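Separin (Saccharomyces cerevisiae, PDB 5U1T) cleaves the Scc1 subunit of cohesin as a caspase-like cysteine protease, releasing sister chromatids for segregation at the onset of anaphase. Local coordinates at residues S525-C530 with F536-L541. Numbering follows the deposited sequence.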
loop_
_atom_site.group_PDB
_atom_site.type_symbol
_atom_site.label_atom_id
_atom_site.label_comp_id
_atom_site.label_asym_id
_atom_site.label_seq_id
_atom_site.Cartn_x
_atom_site.Cartn_y
_atom_site.Cartn_z
ATOM N N SER A 525 25.061 15.286 -16.040
ATOM C CA SER A 525 25.697 14.152 -15.392
ATOM C C SER A 525 25.325 14.135 -13.911
ATOM O O SER A 525 25.094 13.080 -13.324
ATOM C CB SER A 525 27.217 14.204 -15.573
ATOM O OG SER A 525 27.556 14.060 -16.937
ATOM N N ARG A 526 25.270 15.319 -13.317
ATOM C CA ARG A 526 24.852 15.456 -11.936
ATOM C C ARG A 526 23.383 15.102 -11.776
ATOM O O ARG A 526 22.989 14.566 -10.744
ATOM C CB ARG A 526 25.109 16.868 -11.446
ATOM C CG ARG A 526 26.532 17.290 -11.627
ATOM C CD ARG A 526 26.735 18.655 -11.066
ATOM N NE ARG A 526 26.428 18.657 -9.648
ATOM C CZ ARG A 526 26.341 19.753 -8.904
ATOM N NH1 ARG A 526 26.052 19.641 -7.612
ATOM N NH2 ARG A 526 26.535 20.953 -9.445
ATOM N N MET A 527 22.583 15.384 -12.806
ATOM C CA MET A 527 21.148 15.080 -12.769
ATOM C C MET A 527 20.898 13.592 -12.760
ATOM O O MET A 527 20.067 13.122 -12.012
ATOM C CB MET A 527 20.415 15.721 -13.942
ATOM C CG MET A 527 20.186 17.193 -13.734
ATOM S SD MET A 527 19.443 18.057 -15.119
ATOM C CE MET A 527 17.769 17.469 -15.102
ATOM N N ILE A 528 21.619 12.845 -13.584
ATOM C CA ILE A 528 21.487 11.403 -13.533
ATOM C C ILE A 528 21.921 10.934 -12.141
ATOM O O ILE A 528 21.254 10.098 -11.538
ATOM C CB ILE A 528 22.300 10.700 -14.635
ATOM C CG1 ILE A 528 21.688 11.007 -16.004
ATOM C CG2 ILE A 528 22.291 9.201 -14.419
ATOM C CD1 ILE A 528 22.402 10.388 -17.180
ATOM N N PHE A 529 23.005 11.509 -11.617
ATOM C CA PHE A 529 23.546 11.138 -10.305
ATOM C C PHE A 529 22.541 11.310 -9.155
ATOM O O PHE A 529 22.322 10.400 -8.359
ATOM C CB PHE A 529 24.798 11.961 -10.024
ATOM C CG PHE A 529 25.470 11.617 -8.749
ATOM C CD1 PHE A 529 26.149 10.418 -8.612
ATOM C CD2 PHE A 529 25.445 12.499 -7.680
ATOM C CE1 PHE A 529 26.783 10.091 -7.420
ATOM C CE2 PHE A 529 26.080 12.188 -6.487
ATOM C CZ PHE A 529 26.751 10.985 -6.356
ATOM N N CYS A 530 21.954 12.496 -9.074
ATOM C CA CYS A 530 20.907 12.807 -8.105
ATOM C C CYS A 530 19.711 11.856 -8.165
ATOM O O CYS A 530 19.205 11.389 -7.138
ATOM C CB CYS A 530 20.418 14.234 -8.328
ATOM S SG CYS A 530 21.636 15.463 -7.910
ATOM N N PHE A 536 18.870 15.559 -3.952
ATOM C CA PHE A 536 18.736 16.592 -4.965
ATOM C C PHE A 536 19.342 17.913 -4.486
ATOM O O PHE A 536 18.780 18.602 -3.645
ATOM C CB PHE A 536 17.250 16.694 -5.356
ATOM C CG PHE A 536 16.686 15.364 -5.826
ATOM C CD1 PHE A 536 16.142 14.460 -4.920
ATOM C CD2 PHE A 536 16.799 14.972 -7.154
ATOM C CE1 PHE A 536 15.696 13.218 -5.328
ATOM C CE2 PHE A 536 16.338 13.724 -7.573
ATOM C CZ PHE A 536 15.792 12.851 -6.653
ATOM N N ASP A 537 20.521 18.233 -5.017
ATOM C CA ASP A 537 21.325 19.378 -4.564
ATOM C C ASP A 537 21.538 20.442 -5.671
ATOM O O ASP A 537 22.348 21.363 -5.518
ATOM C CB ASP A 537 22.693 18.884 -4.028
ATOM C CG ASP A 537 23.603 18.309 -5.132
ATOM O OD1 ASP A 537 23.215 18.341 -6.321
ATOM O OD2 ASP A 537 24.728 17.828 -4.821
ATOM N N LEU A 538 20.842 20.282 -6.794
ATOM C CA LEU A 538 20.979 21.212 -7.912
ATOM C C LEU A 538 20.077 22.420 -7.735
ATOM O O LEU A 538 18.905 22.277 -7.459
ATOM C CB LEU A 538 20.658 20.520 -9.230
ATOM C CG LEU A 538 21.514 19.305 -9.586
ATOM C CD1 LEU A 538 21.321 18.911 -11.042
ATOM C CD2 LEU A 538 22.988 19.591 -9.308
ATOM N N ASP A 539 20.622 23.616 -7.887
ATOM C CA ASP A 539 19.788 24.799 -7.820
ATOM C C ASP A 539 18.826 24.830 -9.014
ATOM O O ASP A 539 19.237 24.625 -10.154
ATOM C CB ASP A 539 20.639 26.066 -7.780
ATOM C CG ASP A 539 19.794 27.318 -7.642
ATOM O OD1 ASP A 539 19.297 27.802 -8.676
ATOM O OD2 ASP A 539 19.591 27.807 -6.504
ATOM N N PRO A 540 17.535 25.076 -8.758
ATOM C CA PRO A 540 16.530 25.082 -9.829
ATOM C C PRO A 540 16.827 26.116 -10.909
ATOM O O PRO A 540 16.750 25.833 -12.106
ATOM C CB PRO A 540 15.239 25.439 -9.098
ATOM C CG PRO A 540 15.690 26.137 -7.850
ATOM C CD PRO A 540 16.965 25.456 -7.458
ATOM N N LEU A 541 17.171 27.318 -10.480
ATOM C CA LEU A 541 17.431 28.389 -11.418
ATOM C C LEU A 541 18.597 28.043 -12.343
ATOM O O LEU A 541 18.607 28.416 -13.524
ATOM C CB LEU A 541 17.724 29.682 -10.666
ATOM C CG LEU A 541 17.306 30.929 -11.420
ATOM C CD1 LEU A 541 15.810 30.867 -11.581
ATOM C CD2 LEU A 541 17.738 32.186 -10.681
#
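M527 and L538 lie across from each other, with CA atoms 7.8 Å apart, and the two backbones draw in to 5.4 Å between the CA atoms of C530 and F536, as the chain leaving helix 523-533 doubles back along it before helix 540-543 begins. L538 is the apolar centre of this return. Its branched end divides the work: CD1 meets M527 CG at 3.4 Å, while CD2 lies over the centre of the R526 guanidinium, 3.4 Å from R526 CZ. Leucine suits the spot because one methyl can enter the buried side as the other covers a flat cation. The R526 chain bends at chi3 (60°), which turns its guanidinium over that methyl and toward D537. There R526 NH1 and D537 OD1 form a long salt bridge of 3.4 Å, the guanidinium and carboxylate planes 71° apart. With an alanine here in place of the arginine, the D537 carboxylate would probably lose this positive mate and L538 CD2 its flat cover. One turn on, small C530 lets the loop come close: its CB touches F536 CD2 at 3.9 Å, and its SG lies 4.2 Å from L538 CG. The F536 ring reaches the helix backbone too, with CE2 3.7 Å from C530 O. Just beyond, D539 N-caps helix 540-543, its OD1 accepting a weak bond from L541 N. This helix-to-loop packing lies in the helical part of separase, away from the predicted catalytic cysteine. Helix 557-572 backs it: Y564 touches M527 and L538 and meets the F536 ring edge-to-face, so the returning loop is packed against both helices 523-533 and 557-572.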